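S-adenosylmethionine-dependent methyltransferase (Clostridium acetobutylicum, PDB 1Y8C) probably transfers methyl groups from S-adenosylmethionine to a substrate that remains to be identified. Local coordinates at residues N4-A7 and H8-K12; E29-E33 and N34-F38; S144-L148 and S149-G153. All coordinates share one frame; numbering follows the deposited sequence.

Contact 1: residues N4-A7 and H8-K12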
loop_
_atom_site.group_PDB
_atom_site.type_symbol
_atom_site.label_atom_id
_atom_site.label_comp_id
_atom_site.label_asym_id
_atom_site.label_seq_id
_atom_site.Cartn_x
_atom_site.Cartn_y
_atom_site.Cartn_z
ATOM N N ASN A 4 -15.158 4.779 -3.681
ATOM C CA ASN A 4 -14.031 4.925 -4.590
ATOM C C ASN A 4 -13.658 6.412 -4.641
ATOM O O ASN A 4 -12.479 6.765 -4.618
ATOM C CB ASN A 4 -14.405 4.402 -5.988
ATOM C CG ASN A 4 -13.300 4.621 -7.019
ATOM O OD1 ASN A 4 -12.139 4.261 -6.798
ATOM N ND2 ASN A 4 -13.663 5.201 -8.159
ATOM N N LYS A 5 -14.671 7.276 -4.685
ATOM C CA LYS A 5 -14.450 8.718 -4.729
ATOM C C LYS A 5 -13.726 9.136 -3.457
ATOM O O LYS A 5 -12.733 9.862 -3.493
ATOM C CB LYS A 5 -15.787 9.459 -4.816
ATOM C CG LYS A 5 -15.678 10.959 -5.085
ATOM C CD LYS A 5 -16.995 11.673 -4.771
ATOM C CE LYS A 5 -17.309 11.587 -3.268
ATOM N NZ LYS A 5 -18.662 12.090 -2.877
ATOM N N PHE A 6 -14.242 8.665 -2.329
ATOM C CA PHE A 6 -13.664 8.972 -1.032
ATOM C C PHE A 6 -12.200 8.510 -0.975
ATOM O O PHE A 6 -11.338 9.205 -0.426
ATOM C CB PHE A 6 -14.479 8.293 0.076
ATOM C CG PHE A 6 -13.947 8.549 1.453
ATOM C CD1 PHE A 6 -14.013 9.821 2.016
ATOM C CD2 PHE A 6 -13.312 7.536 2.164
ATOM C CE1 PHE A 6 -13.450 10.075 3.263
ATOM C CE2 PHE A 6 -12.749 7.782 3.406
ATOM C CZ PHE A 6 -12.816 9.054 3.957
ATOM N N ALA A 7 -11.923 7.340 -1.542
ATOM C CA ALA A 7 -10.564 6.812 -1.562
ATOM C C ALA A 7 -9.609 7.788 -2.266
ATOM O O ALA A 7 -8.458 7.957 -1.848
ATOM C CB ALA A 7 -10.538 5.453 -2.268
ATOM N N HIS A 8 -10.082 8.414 -3.342
ATOM C CA HIS A 8 -9.262 9.372 -4.076
ATOM C C HIS A 8 -9.035 10.583 -3.189
ATOM O O HIS A 8 -7.912 11.067 -3.053
ATOM C CB HIS A 8 -9.952 9.801 -5.376
ATOM C CG HIS A 8 -10.023 8.718 -6.408
ATOM N ND1 HIS A 8 -8.899 8.149 -6.970
ATOM C CD2 HIS A 8 -11.080 8.093 -6.979
ATOM C CE1 HIS A 8 -9.260 7.225 -7.840
ATOM N NE2 HIS A 8 -10.581 7.170 -7.864
ATOM N N ILE A 9 -10.110 11.066 -2.578
ATOM C CA ILE A 9 -10.012 12.216 -1.698
ATOM C C ILE A 9 -8.959 11.956 -0.624
ATOM O O ILE A 9 -8.084 12.785 -0.388
ATOM C CB ILE A 9 -11.367 12.516 -1.020
ATOM C CG1 ILE A 9 -12.416 12.838 -2.091
ATOM C CG2 ILE A 9 -11.212 13.679 -0.041
ATOM C CD1 ILE A 9 -13.826 12.994 -1.560
ATOM N N TYR A 10 -9.047 10.790 0.008
ATOM C CA TYR A 10 -8.123 10.403 1.070
ATOM C C TYR A 10 -6.678 10.431 0.596
ATOM O O TYR A 10 -5.818 11.062 1.216
ATOM C CB TYR A 10 -8.462 8.992 1.575
ATOM C CG TYR A 10 -7.782 8.604 2.876
ATOM C CD1 TYR A 10 -8.395 8.842 4.103
ATOM C CD2 TYR A 10 -6.516 8.021 2.877
ATOM C CE1 TYR A 10 -7.770 8.507 5.302
ATOM C CE2 TYR A 10 -5.876 7.689 4.068
ATOM C CZ TYR A 10 -6.510 7.935 5.277
ATOM O OH TYR A 10 -5.874 7.606 6.455
ATOM N N ASP A 11 -6.414 9.730 -0.498
ATOM C CA ASP A 11 -5.066 9.660 -1.051
ATOM C C ASP A 11 -4.518 11.009 -1.487
ATOM O O ASP A 11 -3.309 11.237 -1.436
ATOM C CB ASP A 11 -5.024 8.699 -2.240
ATOM C CG ASP A 11 -4.970 7.252 -1.814
ATOM O OD1 ASP A 11 -4.525 6.991 -0.665
ATOM O OD2 ASP A 11 -5.349 6.379 -2.630
ATOM N N LYS A 12 -5.403 11.898 -1.927
ATOM C CA LYS A 12 -4.984 13.223 -2.374
ATOM C C LYS A 12 -4.774 14.207 -1.221
ATOM O O LYS A 12 -3.903 15.066 -1.293
ATOM C CB LYS A 12 -6.010 13.805 -3.352
ATOM C CG LYS A 12 -5.783 15.277 -3.677
ATOM C CD LYS A 12 -6.935 15.858 -4.497
ATOM C CE LYS A 12 -6.770 17.372 -4.726
ATOM N NZ LYS A 12 -5.539 17.717 -5.530
#

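Contact 2: residues E29-E33 and N34-F38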
loop_
_atom_site.group_PDB
_atom_site.type_symbol
_atom_site.label_atom_id
_atom_site.label_comp_id
_atom_site.label_asym_id
_atom_site.label_seq_id
_atom_site.Cartn_x
_atom_site.Cartn_y
_atom_site.Cartn_z
ATOM N N GLU A 29 8.781 -0.444 -14.883
ATOM C CA GLU A 29 10.163 -0.176 -15.248
ATOM C C GLU A 29 11.116 -1.115 -14.519
ATOM O O GLU A 29 12.013 -1.723 -15.115
ATOM C CB GLU A 29 10.502 1.281 -14.920
ATOM C CG GLU A 29 11.920 1.719 -15.259
ATOM C CD GLU A 29 12.269 3.075 -14.641
ATOM O OE1 GLU A 29 13.405 3.570 -14.876
ATOM O OE2 GLU A 29 11.407 3.643 -13.917
ATOM N N LYS A 30 10.916 -1.229 -13.218
ATOM C CA LYS A 30 11.748 -2.097 -12.407
ATOM C C LYS A 30 11.539 -3.566 -12.772
ATOM O O LYS A 30 12.468 -4.370 -12.704
ATOM C CB LYS A 30 11.467 -1.818 -10.929
ATOM C CG LYS A 30 12.105 -0.505 -10.486
ATOM C CD LYS A 30 13.624 -0.662 -10.475
ATOM C CE LYS A 30 14.369 0.666 -10.413
ATOM N NZ LYS A 30 14.272 1.420 -11.699
ATOM N N CYS A 31 10.327 -3.907 -13.189
ATOM C CA CYS A 31 10.023 -5.276 -13.594
ATOM C C CYS A 31 10.826 -5.627 -14.833
ATOM O O CYS A 31 11.378 -6.725 -14.937
ATOM C CB CYS A 31 8.540 -5.421 -13.909
ATOM S SG CYS A 31 7.509 -5.408 -12.447
ATOM N N VAL A 32 10.874 -4.683 -15.772
ATOM C CA VAL A 32 11.614 -4.862 -17.007
ATOM C C VAL A 32 13.109 -4.975 -16.722
ATOM O O VAL A 32 13.787 -5.802 -17.310
ATOM C CB VAL A 32 11.353 -3.699 -17.979
ATOM C CG1 VAL A 32 12.306 -3.781 -19.152
ATOM C CG2 VAL A 32 9.921 -3.749 -18.464
ATOM N N GLU A 33 13.621 -4.159 -15.809
ATOM C CA GLU A 33 15.037 -4.228 -15.486
ATOM C C GLU A 33 15.383 -5.562 -14.836
ATOM O O GLU A 33 16.557 -5.885 -14.662
ATOM C CB GLU A 33 15.433 -3.103 -14.534
ATOM C CG GLU A 33 15.370 -1.699 -15.119
ATOM C CD GLU A 33 15.569 -0.624 -14.051
ATOM O OE1 GLU A 33 16.326 -0.886 -13.074
ATOM O OE2 GLU A 33 14.978 0.478 -14.197
ATOM N N ASN A 34 14.368 -6.338 -14.471
ATOM C CA ASN A 34 14.596 -7.632 -13.828
ATOM C C ASN A 34 14.166 -8.815 -14.692
ATOM O O ASN A 34 13.864 -9.901 -14.181
ATOM C CB ASN A 34 13.875 -7.663 -12.476
ATOM C CG ASN A 34 14.603 -6.853 -11.408
ATOM O OD1 ASN A 34 15.634 -7.280 -10.877
ATOM N ND2 ASN A 34 14.078 -5.676 -11.100
ATOM N N ASN A 35 14.150 -8.590 -16.004
ATOM C CA ASN A 35 13.771 -9.608 -16.979
ATOM C C ASN A 35 12.523 -10.376 -16.558
ATOM O O ASN A 35 12.392 -11.568 -16.821
ATOM C CB ASN A 35 14.930 -10.587 -17.179
ATOM C CG ASN A 35 16.256 -9.884 -17.402
ATOM O OD1 ASN A 35 16.348 -8.949 -18.198
ATOM N ND2 ASN A 35 17.297 -10.341 -16.704
ATOM N N LEU A 36 11.601 -9.681 -15.910
ATOM C CA LEU A 36 10.385 -10.315 -15.423
ATOM C C LEU A 36 9.469 -10.811 -16.531
ATOM O O LEU A 36 9.340 -10.184 -17.585
ATOM C CB LEU A 36 9.599 -9.340 -14.540
ATOM C CG LEU A 36 8.542 -9.915 -13.603
ATOM C CD1 LEU A 36 9.128 -10.041 -12.218
ATOM C CD2 LEU A 36 7.325 -9.009 -13.566
ATOM N N VAL A 37 8.832 -11.950 -16.281
ATOM C CA VAL A 37 7.890 -12.504 -17.235
ATOM C C VAL A 37 6.524 -12.095 -16.719
ATOM O O VAL A 37 6.119 -12.508 -15.634
ATOM C CB VAL A 37 7.975 -14.019 -17.281
ATOM C CG1 VAL A 37 6.979 -14.541 -18.285
ATOM C CG2 VAL A 37 9.393 -14.453 -17.639
ATOM N N PHE A 38 5.815 -11.285 -17.494
ATOM C CA PHE A 38 4.512 -10.792 -17.066
ATOM C C PHE A 38 3.349 -11.785 -17.100
ATOM O O PHE A 38 2.312 -11.525 -17.708
ATOM C CB PHE A 38 4.158 -9.526 -17.856
ATOM C CG PHE A 38 5.136 -8.392 -17.646
ATOM C CD1 PHE A 38 6.408 -8.434 -18.214
ATOM C CD2 PHE A 38 4.805 -7.305 -16.840
ATOM C CE1 PHE A 38 7.331 -7.421 -17.987
ATOM C CE2 PHE A 38 5.723 -6.285 -16.606
ATOM C CZ PHE A 38 6.989 -6.346 -17.180
#

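Contact 3: residues S144-L148 and S149-G153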
loop_
_atom_site.group_PDB
_atom_site.type_symbol
_atom_site.label_atom_id
_atom_site.label_comp_id
_atom_site.label_asym_id
_atom_site.label_seq_id
_atom_site.Cartn_x
_atom_site.Cartn_y
_atom_site.Cartn_z
ATOM N N SER A 144 8.117 6.319 6.337
ATOM C CA SER A 144 9.381 6.298 7.049
ATOM C C SER A 144 9.182 6.566 8.526
ATOM O O SER A 144 8.167 7.124 8.948
ATOM C CB SER A 144 10.308 7.348 6.480
ATOM O OG SER A 144 9.798 8.635 6.757
ATOM N N TYR A 145 10.162 6.162 9.316
ATOM C CA TYR A 145 10.098 6.363 10.752
ATOM C C TYR A 145 10.046 7.859 11.052
ATOM O O TYR A 145 9.398 8.282 12.000
ATOM C CB TYR A 145 11.332 5.756 11.417
ATOM C CG TYR A 145 11.269 5.803 12.913
ATOM C CD1 TYR A 145 10.701 4.749 13.641
ATOM C CD2 TYR A 145 11.721 6.922 13.606
ATOM C CE1 TYR A 145 10.586 4.814 15.025
ATOM C CE2 TYR A 145 11.609 6.999 14.984
ATOM C CZ TYR A 145 11.043 5.949 15.689
ATOM O OH TYR A 145 10.936 6.038 17.057
ATOM N N TYR A 146 10.727 8.657 10.239
ATOM C CA TYR A 146 10.752 10.091 10.461
ATOM C C TYR A 146 9.407 10.719 10.171
ATOM O O TYR A 146 8.982 11.639 10.863
ATOM C CB TYR A 146 11.811 10.732 9.578
ATOM C CG TYR A 146 11.964 12.218 9.784
ATOM C CD1 TYR A 146 12.657 12.729 10.889
ATOM C CD2 TYR A 146 11.424 13.121 8.865
ATOM C CE1 TYR A 146 12.812 14.106 11.062
ATOM C CE2 TYR A 146 11.567 14.491 9.031
ATOM C CZ TYR A 146 12.261 14.976 10.120
ATOM O OH TYR A 146 12.422 16.329 10.243
ATOM N N LYS A 147 8.739 10.213 9.142
ATOM C CA LYS A 147 7.443 10.730 8.733
ATOM C C LYS A 147 6.383 10.531 9.818
ATOM O O LYS A 147 5.633 11.451 10.140
ATOM C CB LYS A 147 7.020 10.038 7.442
ATOM C CG LYS A 147 6.015 10.789 6.615
ATOM C CD LYS A 147 4.607 10.433 7.002
ATOM C CE LYS A 147 3.634 10.924 5.946
ATOM N NZ LYS A 147 3.785 12.390 5.723
ATOM N N LEU A 148 6.330 9.339 10.400
ATOM C CA LEU A 148 5.335 9.076 11.423
ATOM C C LEU A 148 5.676 9.696 12.773
ATOM O O LEU A 148 4.794 10.209 13.473
ATOM C CB LEU A 148 5.150 7.572 11.589
ATOM C CG LEU A 148 4.848 6.810 10.303
ATOM C CD1 LEU A 148 4.801 5.324 10.615
ATOM C CD2 LEU A 148 3.526 7.292 9.693
ATOM N N SER A 149 6.953 9.656 13.142
ATOM C CA SER A 149 7.382 10.187 14.436
ATOM C C SER A 149 7.508 11.716 14.495
ATOM O O SER A 149 7.154 12.323 15.509
ATOM C CB SER A 149 8.712 9.559 14.844
ATOM O OG SER A 149 9.748 9.964 13.970
ATOM N N GLN A 150 7.997 12.338 13.422
ATOM C CA GLN A 150 8.160 13.785 13.408
ATOM C C GLN A 150 7.088 14.507 12.606
ATOM O O GLN A 150 6.234 15.179 13.171
ATOM C CB GLN A 150 9.531 14.154 12.849
ATOM C CG GLN A 150 10.692 13.508 13.568
ATOM C CD GLN A 150 10.634 13.744 15.053
ATOM O OE1 GLN A 150 10.109 14.757 15.506
ATOM N NE2 GLN A 150 11.182 12.813 15.824
ATOM N N VAL A 151 7.137 14.368 11.284
ATOM C CA VAL A 151 6.187 15.037 10.405
ATOM C C VAL A 151 4.728 14.848 10.825
ATOM O O VAL A 151 3.905 15.747 10.636
ATOM C CB VAL A 151 6.382 14.580 8.953
ATOM C CG1 VAL A 151 5.602 15.481 8.020
ATOM C CG2 VAL A 151 7.865 14.599 8.604
ATOM N N LEU A 152 4.388 13.686 11.378
ATOM C CA LEU A 152 3.022 13.475 11.848
ATOM C C LEU A 152 2.970 13.722 13.351
ATOM O O LEU A 152 2.272 14.624 13.811
ATOM C CB LEU A 152 2.535 12.057 11.559
ATOM C CG LEU A 152 2.068 11.719 10.146
ATOM C CD1 LEU A 152 1.418 10.354 10.180
ATOM C CD2 LEU A 152 1.064 12.743 9.652
ATOM N N GLY A 153 3.718 12.922 14.108
ATOM C CA GLY A 153 3.747 13.064 15.551
ATOM C C GLY A 153 2.388 13.271 16.194
ATOM O O GLY A 153 1.489 12.448 16.024
#

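Contact 1: residues N4-A7 and H8-K12
Asn4 and His8 meet one helical turn apart, both through backbone and through side chain. The amide N of His8 donates to Asn4 O at 3.2 Å, and the imidazole lies close by, His8 CD2 3.0 Å from the same carbonyl oxygen. The imidazole comes back over this turn because His8 CG sits beside its own backbone N, chi1 -70°. Further out, the amide of Asn4 and the ring of His8 are steeply inclined, their planes 71° apart, with Asn4 OD1 3.5 Å from His8 NE2; the firm partner of Asn4 OD1 is Lys78 NZ, while Asn4 N is taken up by Glu74. The segments form one piece of helix 3-15, a regular alpha-helix near the N terminus packed against strand 176-186 of the antiparallel sheet. Its ladder continues with Ile9 N to Lys5 O at 3.0 Å, Tyr10 N to Phe6 O at 2.8 Å and Asp11 N to Ala7 O at 3.0 Å, all nearly straight at the hydrogen. On the face turned to the sheet, Phe6 CZ approaches Tyr10 CD1 at 4.4 Å, and the Phe6 ring goes on to stack with Phe194. Tyr10 OH bonds to His198 ND1, and the carboxylate of Asp11 has both oxygens engaged, OD1 in a salt bridge with Arg15 and OD2 in a hydrogen bond with Tyr20 OH.

Contact 2: residues E29-E33 and N34-F38
Cys31 O receives two backbone amides, Asn34 N and Leu36 N, each at 3.1 Å and from opposite faces of the carbonyl plane. The bond from Leu36 N belongs to a Schellman motif that ends helix 20-32; its companion runs from Asn35 N to Val32 O, also 3.1 Å, and closes a type I beta turn from Val32 to Asn35. Asn35 is the C-prime residue, and its positive phi of 44° turns the chain back across the helix end. With CG beside its own backbone N, chi1 -76°, the side chain of Asn34 folds back until ND2 donates to Lys30 O at 2.6 Å, approaching at a tilt to the carbonyl plane. Outside this polar shell, the returning chain lays apolar groups on the helix. Leu36 CD2 touches Cys31 SG at 3.8 Å, and Phe38 CZ meets Cys31 CB at 3.7 Å, while Val32 CG2 comes to the edge of the Phe38 ring. Beyond them, Leu104 packs on both Cys31 and Leu36, Val137 on Leu36 and Asn34, and Phe59 meets the Phe38 ring, so the helix end is seated on the mixed sheet just before strand 40-44. On the helix, Lys30 joins Glu33 and, by a long pair, Glu29 in a salt-bridge network; Lys30 NZ meets Glu33 OE2 at 2.8 Å, on its syn side but tilted out of the carboxylate plane.

Contact 3: residues S144-L148 and S149-G153
Tyr145 O is gripped twice by one residue: Ser149 OG donates to it at 2.6 Å and Ser149 N at 3.0 Å, from opposite faces of the carbonyl plane. The hydroxyl can fold back this way because OG stands between its own backbone N and carbonyl carbon, chi1 67°. This is the first full turn of helix 145-152, a short helix with Ser144 as its N-cap, whose OG accepts from Lys147 N, and with a wider pi-type turn towards its end. The widening is plain in the backbone, where Leu152 N bonds to Lys147 O at 2.8 Å and Gly153 N to Leu148 O at 3.0 Å, each spanning five residues. Gly153 then leaves the helix with positive phi. Ser149 OG also lies 3.6 Å from Tyr145 CE2, beside a ring whose hydroxyl bonds to Asp175 and which has Lys204 as a cation-pi partner. One residue on, Gln150 CB sits over a face of the Tyr146 ring in a CH-pi contact, 3.9 Å from the centroid, and the two side chains cross at about a right angle. Val151 CG2 adds to the packing on this ring, which also meets Phe234 edge-to-face. On the buried side, Leu152 packs on Trp168 and Asn170 of strand 164-173. There Leu148 and Leu152 run side by side, pointing the same way, with Leu148 CD2 3.7 Å from Leu152 CD1.

How the contacts relate
From the N terminus the three contacts come in series, none enclosing or crossing another, and each is local to one continuous piece of chain. Contact 1 lies within helix 3-15, which faces the antiparallel sheet through strand 176-186. The next helix, 20-32, ends at contact 2, where the chain turns back and leads into strand 40-44 of the mixed, Rossmann-like sheet. Much later, contact 3 forms helix 145-152, linking strand 136-143 of that sheet to strand 157-161, the first of the antiparallel one. No two contacts touch: between nearest atoms, contacts 1 and 3 come within about 9 Å, whereas contact 2 stays about 20 Å from contact 1 and about 19 Å from contact 3.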